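Cysteine synthase (Helicobacter pylori, PDB 6AHI) catalyses pyridoxal-phosphate-dependent synthesis of L-cysteine from O-acetyl-L-serine and sulfide, and also acts as an O-acetylserine-dependent cystathionine beta-synthase. Local coordinates at residues S266-A271 / T290-V295; R13-K18 / A34-L39. All blocks are in the same frame, centred on the assembly; numbering follows the deposited sequence.

Interaction 1: S266-A271 / T290-V295; sequences SSSGAA and TIFPDV
S268 presses its hydroxyl onto the backbone where F292 gives way to P293, with OG 3.2 Å from P293 CD. The hydroxyl stands beside its own backbone N (chi1 -63°), a setting that carries it onto the strand while CB rests against F292 CB and CG. No direct hydrogen bond joins the segments, and P293 N has no hydrogen to offer. On either side of S268 the helix turns small groups to the strand: S267 OG approaches P293 CG at 3.6 Å, and A271 CB comes within 3.5 Å of T290 OG1, whose own hydrogen-bond partner is V176 O. Such short side chains suit this place, because the axes of 266-271 and 290-292 approach to 7.6 Å and run nearly antiparallel.

This is alpha/beta packing in a fold-type II pyridoxal-phosphate enzyme: the start of helix 266-281 lies over the C-terminal end of strand 287-292, beside the cofactor. There a water replaces direct bonds. Water 1 is hydrogen-bonded to S267 OG, S268 OG (2.7 Å), D294 OD1 (2.6 Å) and D294 N, which donates to it. A second water accepts from S267 N, in the first turn of the helix, and is hydrogen-bonded to D294 OD1, so that D294 reaches the helix start through a bound water; the helix end may help stabilise the carboxylate.

Farther out, S267 OG is hydrogen-bonded to N1 of the pyridoxal phosphate carried at position 46, consistent with the cofactor-binding role inferred for this serine. D294 OD2 bonds Y299 OH and the side-chain amide of N76, a residue also expected to bind the cofactor. At the other side of the helix start, S266 OG bonds E222 N.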
ATOM      1  N   SER A 266      14.062  -1.286   1.917  1.00 25.85           N
ATOM      2  CA  SER A 266      15.397  -1.855   2.077  1.00 26.35           C
ATOM      3  C   SER A 266      15.563  -2.522   3.459  1.00 24.90           C
ATOM      4  O   SER A 266      16.353  -3.452   3.598  1.00 24.96           O
ATOM      5  CB  SER A 266      16.442  -0.799   1.808  1.00 27.80           C
ATOM      6  OG  SER A 266      16.305   0.239   2.750  1.00 28.69           O
ATOM      7  N   SER A 267      14.833  -2.073   4.486  1.00 24.82           N
ATOM      8  CA  SER A 267      14.972  -2.674   5.819  1.00 24.78           C
ATOM      9  C   SER A 267      14.317  -4.070   5.844  1.00 23.80           C
ATOM     10  O   SER A 267      14.759  -4.928   6.613  1.00 24.22           O
ATOM     11  CB  SER A 267      14.429  -1.821   6.917  1.00 25.39           C
ATOM     12  OG  SER A 267      13.019  -1.755   6.911  1.00 24.38           O
ATOM     13  N   SER A 268      13.339  -4.311   4.975  1.00 22.24           N
ATOM     14  CA  SER A 268      12.764  -5.640   4.746  1.00 21.25           C
ATOM     15  C   SER A 268      13.762  -6.566   4.037  1.00 20.86           C
ATOM     16  O   SER A 268      13.928  -7.705   4.423  1.00 19.66           O
ATOM     17  CB  SER A 268      11.460  -5.549   3.964  1.00 21.18           C
ATOM     18  OG  SER A 268      10.461  -4.844   4.689  1.00 21.84           O
ATOM     19  N   GLY A 269      14.401  -6.085   2.973  1.00 21.81           N
ATOM     20  CA  GLY A 269      15.440  -6.861   2.311  1.00 22.37           C
ATOM     21  C   GLY A 269      16.552  -7.240   3.280  1.00 22.62           C
ATOM     22  O   GLY A 269      17.061  -8.359   3.232  1.00 21.33           O
ATOM     23  N   ALA A 270      16.935  -6.297   4.154  1.00 23.12           N
ATOM     24  CA  ALA A 270      18.007  -6.542   5.117  1.00 23.88           C
ATOM     25  C   ALA A 270      17.573  -7.630   6.109  1.00 22.28           C
ATOM     26  O   ALA A 270      18.327  -8.577   6.355  1.00 22.25           O
ATOM     27  CB  ALA A 270      18.403  -5.289   5.854  1.00 24.67           C
ATOM     28  N   ALA A 271      16.375  -7.480   6.677  1.00 22.12           N
ATOM     29  CA  ALA A 271      15.801  -8.474   7.575  1.00 21.69           C
ATOM     30  C   ALA A 271      15.741  -9.839   6.910  1.00 21.18           C
ATOM     31  O   ALA A 271      16.083 -10.866   7.546  1.00 22.83           O
ATOM     32  CB  ALA A 271      14.438  -8.053   8.034  1.00 21.14           C
ATOM     33  N   THR A 290      10.439 -13.463  10.637  1.00 17.98           N
ATOM     34  CA  THR A 290      10.950 -12.084  10.471  1.00 18.93           C
ATOM     35  C   THR A 290       9.763 -11.123  10.243  1.00 18.00           C
ATOM     36  O   THR A 290       8.634 -11.518  10.128  1.00 16.82           O
ATOM     37  CB  THR A 290      12.058 -12.046   9.409  1.00 19.78           C
ATOM     38  OG1 THR A 290      12.733 -10.780   9.425  1.00 24.01           O
ATOM     39  CG2 THR A 290      11.520 -12.283   8.020  1.00 18.67           C
ATOM     40  N   ILE A 291      10.069  -9.829  10.176  1.00 17.98           N
ATOM     41  CA  ILE A 291       9.106  -8.782   9.968  1.00 18.68           C
ATOM     42  C   ILE A 291       9.609  -7.935   8.804  1.00 18.21           C
ATOM     43  O   ILE A 291      10.783  -7.532   8.810  1.00 17.61           O
ATOM     44  CB  ILE A 291       8.922  -7.921  11.238  1.00 21.52           C
ATOM     45  CG1 ILE A 291       8.369  -8.748  12.400  1.00 22.97           C
ATOM     46  CG2 ILE A 291       8.038  -6.710  10.958  1.00 21.17           C
ATOM     47  CD1 ILE A 291       8.732  -8.159  13.713  1.00 27.58           C
ATOM     48  N   PHE A 292       8.717  -7.652   7.857  1.00 17.83           N
ATOM     49  CA  PHE A 292       8.947  -6.702   6.785  1.00 18.34           C
ATOM     50  C   PHE A 292       8.296  -5.378   7.158  1.00 19.58           C
ATOM     51  O   PHE A 292       7.081  -5.251   7.060  1.00 20.74           O
ATOM     52  CB  PHE A 292       8.385  -7.226   5.460  1.00 17.92           C
ATOM     53  CG  PHE A 292       9.117  -8.402   4.874  1.00 17.90           C
ATOM     54  CD1 PHE A 292      10.270  -8.888   5.455  1.00 17.73           C
ATOM     55  CD2 PHE A 292       8.652  -9.023   3.726  1.00 18.45           C
ATOM     56  CE1 PHE A 292      10.954  -9.953   4.904  1.00 17.85           C
ATOM     57  CE2 PHE A 292       9.322 -10.107   3.181  1.00 18.11           C
ATOM     58  CZ  PHE A 292      10.484 -10.564   3.757  1.00 18.20           C
ATOM     59  N   PRO A 293       9.064  -4.368   7.612  1.00 21.33           N
ATOM     60  CA  PRO A 293       8.460  -3.178   8.216  1.00 22.78           C
ATOM     61  C   PRO A 293       7.648  -2.213   7.333  1.00 23.15           C
ATOM     62  O   PRO A 293       6.657  -1.704   7.811  1.00 23.80           O
ATOM     63  CB  PRO A 293       9.656  -2.456   8.862  1.00 23.52           C
ATOM     64  CG  PRO A 293      10.682  -3.531   9.061  1.00 23.09           C
ATOM     65  CD  PRO A 293      10.512  -4.411   7.840  1.00 22.01           C
ATOM     66  N   ASP A 294       8.040  -1.958   6.081  1.00 23.52           N
ATOM     67  CA  ASP A 294       7.380  -0.890   5.325  1.00 24.85           C
ATOM     68  C   ASP A 294       7.439  -1.145   3.818  1.00 25.05           C
ATOM     69  O   ASP A 294       8.139  -2.021   3.359  1.00 22.61           O
ATOM     70  CB  ASP A 294       7.934   0.475   5.749  1.00 26.78           C
ATOM     71  CG  ASP A 294       9.191   0.979   5.060  1.00 28.95           C
ATOM     72  OD1 ASP A 294       9.981   0.145   4.556  1.00 26.34           O
ATOM     73  OD2 ASP A 294       9.413   2.236   5.112  1.00 29.80           O
ATOM     74  N   VAL A 295       6.679  -0.317   3.086  1.00 26.83           N
ATOM     75  CA  VAL A 295       6.476  -0.396   1.656  1.00 26.60           C
ATOM     76  C   VAL A 295       7.627   0.266   0.905  1.00 26.49           C
ATOM     77  O   VAL A 295       8.176   1.281   1.355  1.00 25.66           O
ATOM     78  CB  VAL A 295       5.147   0.262   1.225  1.00 27.70           C
ATOM     79  CG1 VAL A 295       3.952  -0.432   1.812  1.00 29.09           C
ATOM     80  CG2 VAL A 295       5.095   1.753   1.525  1.00 29.91           C
TER
HETATM   81  O   HOH W   1      10.948  -2.199   5.145  1.00 21.09           O
HETATM   82  O   HOH W   2      13.097   0.447   4.581  1.00 27.91           O

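Interaction 2: R13-K18 / A34-L39; sequences RTPVFK and AKLEHL
F17 and A34 form a hydrogen-bonded antiparallel pair, F17 N to A34 O at 2.9 Å and A34 N to F17 O at 2.9 Å, while V16 and K35 are the adjoining non-hydrogen-bonded pair. One residue on, L36 N donates to P15 O at 3.1 Å. These bonds join the two strands of a beta hairpin, 16-19 and 31-36. P15, lacking an N-H, serves the ladder through its carbonyl alone, and the V16 alpha hydrogen adds a CA-H...O contact to A34 O.

Apolar side chains fill in on the face shared by F17 and A34. L36 CD2 lies 4.1 Å from F17 CB, and P15 CG meets L39 CD1 at 3.8 Å, the two side chains crossing roughly at right angles. Beside P15 and L36, M1 and M7 of the second subunit add to the apolar packing. On the opposite face, V16 CG2 touches the methylene CD of K35. A strand of the second subunit pairs in parallel with V16 and F17, so the sheet continues across the dimer interface.

The polar contacts gather around T14. K35 bends once at chi2 (71°) and then runs extended across to T14, where NZ donates to T14 O at 2.8 Å and, weakly, to T14 OG1. That hydroxyl in turn donates to E37 OE2 at 2.6 Å, meeting the anti side of the carboxylate 32° out of its plane. Threonine suits the spot because its hydroxyl can both accept and donate.

K35 NZ also forms salt bridges with E163 and E167 of helix 160-168, and E37 OE1 one with R48. The buried lysine therefore probably keeps its positive charge, with the T14 hydroxyl linking it, through one weak bond and one short one, to an acid that has its own cationic partner.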
ATOM      1  N   ARG A  13      -3.756  -7.367  11.752  1.00 24.10           N
ATOM      2  CA  ARG A  13      -4.278  -8.597  11.139  1.00 25.79           C
ATOM      3  C   ARG A  13      -3.643  -8.765   9.750  1.00 23.41           C
ATOM      4  O   ARG A  13      -4.325  -9.056   8.780  1.00 19.81           O
ATOM      5  CB  ARG A  13      -5.810  -8.593  11.115  1.00 31.71           C
ATOM      6  CG  ARG A  13      -6.435  -8.874  12.484  1.00 42.77           C
ATOM      7  CD  ARG A  13      -7.964  -8.912  12.505  1.00 51.75           C
ATOM      8  NE  ARG A  13      -8.573  -7.710  11.931  1.00 63.88           N
ATOM      9  CZ  ARG A  13      -8.603  -6.506  12.513  1.00 75.98           C
ATOM     10  NH1 ARG A  13      -8.302  -6.372  13.795  1.00 82.68           N
ATOM     11  NH2 ARG A  13      -8.929  -5.433  11.808  1.00 77.45           N
ATOM     12  N   THR A  14      -2.316  -8.612   9.687  1.00 20.73           N
ATOM     13  CA  THR A  14      -1.607  -8.697   8.428  1.00 21.09           C
ATOM     14  C   THR A  14      -1.289 -10.149   8.085  1.00 20.17           C
ATOM     15  O   THR A  14      -1.090 -10.988   8.981  1.00 20.14           O
ATOM     16  CB  THR A  14      -0.324  -7.868   8.490  1.00 21.90           C
ATOM     17  OG1 THR A  14       0.441  -8.232   9.639  1.00 21.25           O
ATOM     18  CG2 THR A  14      -0.635  -6.395   8.511  1.00 22.77           C
ATOM     19  N   PRO A  15      -1.104 -10.469   6.796  1.00 19.80           N
ATOM     20  CA  PRO A  15      -0.741 -11.836   6.419  1.00 20.11           C
ATOM     21  C   PRO A  15       0.747 -12.141   6.693  1.00 19.17           C
ATOM     22  O   PRO A  15       1.536 -11.241   7.042  1.00 18.36           O
ATOM     23  CB  PRO A  15      -1.014 -11.902   4.918  1.00 21.74           C
ATOM     24  CG  PRO A  15      -1.122 -10.486   4.433  1.00 20.65           C
ATOM     25  CD  PRO A  15      -1.311  -9.587   5.641  1.00 21.27           C
ATOM     26  N   VAL A  16       1.090 -13.424   6.586  1.00 16.28           N
ATOM     27  CA  VAL A  16       2.428 -13.888   6.743  1.00 16.30           C
ATOM     28  C   VAL A  16       2.816 -14.616   5.454  1.00 15.34           C
ATOM     29  O   VAL A  16       2.069 -15.487   5.005  1.00 15.78           O
ATOM     30  CB  VAL A  16       2.532 -14.822   7.956  1.00 18.53           C
ATOM     31  CG1 VAL A  16       3.910 -15.432   8.039  1.00 19.29           C
ATOM     32  CG2 VAL A  16       2.193 -14.121   9.280  1.00 20.42           C
ATOM     33  N   PHE A  17       3.930 -14.215   4.838  1.00 14.42           N
ATOM     34  CA  PHE A  17       4.456 -14.855   3.679  1.00 14.76           C
ATOM     35  C   PHE A  17       5.373 -15.998   4.108  1.00 15.69           C
ATOM     36  O   PHE A  17       6.303 -15.788   4.923  1.00 15.55           O
ATOM     37  CB  PHE A  17       5.228 -13.852   2.824  1.00 15.42           C
ATOM     38  CG  PHE A  17       5.343 -14.278   1.372  1.00 16.01           C
ATOM     39  CD1 PHE A  17       6.286 -15.213   0.995  1.00 17.90           C
ATOM     40  CD2 PHE A  17       4.428 -13.856   0.427  1.00 16.29           C
ATOM     41  CE1 PHE A  17       6.350 -15.682  -0.310  1.00 18.33           C
ATOM     42  CE2 PHE A  17       4.514 -14.282  -0.889  1.00 17.30           C
ATOM     43  CZ  PHE A  17       5.463 -15.210  -1.253  1.00 18.87           C
ATOM     44  N   LYS A  18       5.145 -17.195   3.560  1.00 15.43           N
ATOM     45  CA  LYS A  18       5.984 -18.358   3.859  1.00 16.73           C
ATOM     46  C   LYS A  18       6.910 -18.661   2.677  1.00 16.41           C
ATOM     47  O   LYS A  18       6.454 -18.875   1.528  1.00 17.06           O
ATOM     48  CB  LYS A  18       5.158 -19.600   4.173  1.00 20.11           C
ATOM     49  CG  LYS A  18       5.961 -20.839   4.548  1.00 22.45           C
ATOM     50  CD  LYS A  18       5.075 -22.067   4.572  1.00 24.19           C
ATOM     51  CE  LYS A  18       5.734 -23.240   5.245  1.00 26.83           C
ATOM     52  NZ  LYS A  18       4.782 -24.375   5.246  1.00 32.79           N
ATOM     53  N   ALA A  34       7.540 -14.286   7.026  1.00 15.40           N
ATOM     54  CA  ALA A  34       7.651 -12.866   7.106  1.00 15.13           C
ATOM     55  C   ALA A  34       6.280 -12.280   7.360  1.00 15.38           C
ATOM     56  O   ALA A  34       5.349 -12.406   6.547  1.00 14.19           O
ATOM     57  CB  ALA A  34       8.234 -12.276   5.856  1.00 15.04           C
ATOM     58  N   LYS A  35       6.184 -11.600   8.500  1.00 16.68           N
ATOM     59  CA  LYS A  35       5.014 -10.842   8.813  1.00 18.14           C
ATOM     60  C   LYS A  35       5.011  -9.565   7.969  1.00 16.76           C
ATOM     61  O   LYS A  35       5.956  -8.794   8.027  1.00 17.30           O
ATOM     62  CB  LYS A  35       5.015 -10.614  10.321  1.00 19.16           C
ATOM     63  CG  LYS A  35       3.785  -9.917  10.836  1.00 20.98           C
ATOM     64  CD  LYS A  35       2.575 -10.761  10.811  1.00 22.08           C
ATOM     65  CE  LYS A  35       1.561 -10.257  11.810  1.00 22.10           C
ATOM     66  NZ  LYS A  35       0.212 -10.721  11.463  1.00 22.81           N
ATOM     67  N   LEU A  36       3.956  -9.384   7.161  1.00 16.50           N
ATOM     68  CA  LEU A  36       3.886  -8.343   6.150  1.00 17.34           C
ATOM     69  C   LEU A  36       3.235  -7.061   6.712  1.00 19.22           C
ATOM     70  O   LEU A  36       2.111  -6.697   6.320  1.00 21.37           O
ATOM     71  CB  LEU A  36       3.094  -8.866   4.946  1.00 16.82           C
ATOM     72  CG  LEU A  36       3.648 -10.133   4.299  1.00 16.34           C
ATOM     73  CD1 LEU A  36       2.898 -10.421   3.008  1.00 16.15           C
ATOM     74  CD2 LEU A  36       5.145  -9.986   4.062  1.00 15.89           C
ATOM     75  N   GLU A  37       4.013  -6.333   7.501  1.00 19.70           N
ATOM     76  CA  GLU A  37       3.565  -5.143   8.196  1.00 21.69           C
ATOM     77  C   GLU A  37       3.478  -3.948   7.257  1.00 21.44           C
ATOM     78  O   GLU A  37       2.866  -2.966   7.593  1.00 22.54           O
ATOM     79  CB  GLU A  37       4.506  -4.873   9.353  1.00 21.36           C
ATOM     80  CG  GLU A  37       4.286  -5.877  10.459  1.00 22.94           C
ATOM     81  CD  GLU A  37       2.884  -5.792  11.045  1.00 26.12           C
ATOM     82  OE1 GLU A  37       2.500  -4.671  11.506  1.00 32.09           O
ATOM     83  OE2 GLU A  37       2.132  -6.817  10.999  1.00 27.26           O
ATOM     84  N   HIS A  38       4.064  -4.070   6.070  1.00 22.50           N
ATOM     85  CA  HIS A  38       3.974  -3.033   5.053  1.00 23.70           C
ATOM     86  C   HIS A  38       2.541  -2.902   4.519  1.00 26.27           C
ATOM     87  O   HIS A  38       2.238  -1.866   3.888  1.00 25.08           O
ATOM     88  CB  HIS A  38       4.996  -3.279   3.941  1.00 24.12           C
ATOM     89  CG  HIS A  38       4.689  -4.424   3.026  1.00 23.51           C
ATOM     90  ND1 HIS A  38       4.631  -5.734   3.464  1.00 22.51           N
ATOM     91  CD2 HIS A  38       4.455  -4.449   1.699  1.00 22.34           C
ATOM     92  CE1 HIS A  38       4.367  -6.514   2.429  1.00 21.52           C
ATOM     93  NE2 HIS A  38       4.272  -5.750   1.332  1.00 22.89           N
ATOM     94  N   LEU A  39       1.683  -3.916   4.750  1.00 21.46           N
ATOM     95  CA  LEU A  39       0.336  -3.870   4.250  1.00 24.14           C
ATOM     96  C   LEU A  39      -0.612  -3.180   5.241  1.00 24.51           C
ATOM     97  O   LEU A  39      -1.778  -3.078   4.960  1.00 25.23           O
ATOM     98  CB  LEU A  39      -0.147  -5.280   3.901  1.00 24.26           C
ATOM     99  CG  LEU A  39       0.723  -6.008   2.875  1.00 23.98           C
ATOM    100  CD1 LEU A  39       0.248  -7.430   2.631  1.00 26.18           C
ATOM    101  CD2 LEU A  39       0.763  -5.248   1.563  1.00 25.73           C
TER

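From the N terminus, the chain passes through 13-18 and returns at 34-39, so interaction 2 closes a short hairpin of 15 intervening residues. Much later, after the four-stranded parallel sheet has been built, helix 266-281 opens interaction 1, which closes at 290-295 over 18 residues. The two loops follow in series and neither nests nor crosses. They meet side by side in the larger sheet: strand 31-36 lies between 16-19 and 287-292, with T290 and F292 probably hydrogen-bonded to the K35 backbone and V295 packing on H38. Together they connect the dimer-facing edge of the sheet to the helix beside the cofactor.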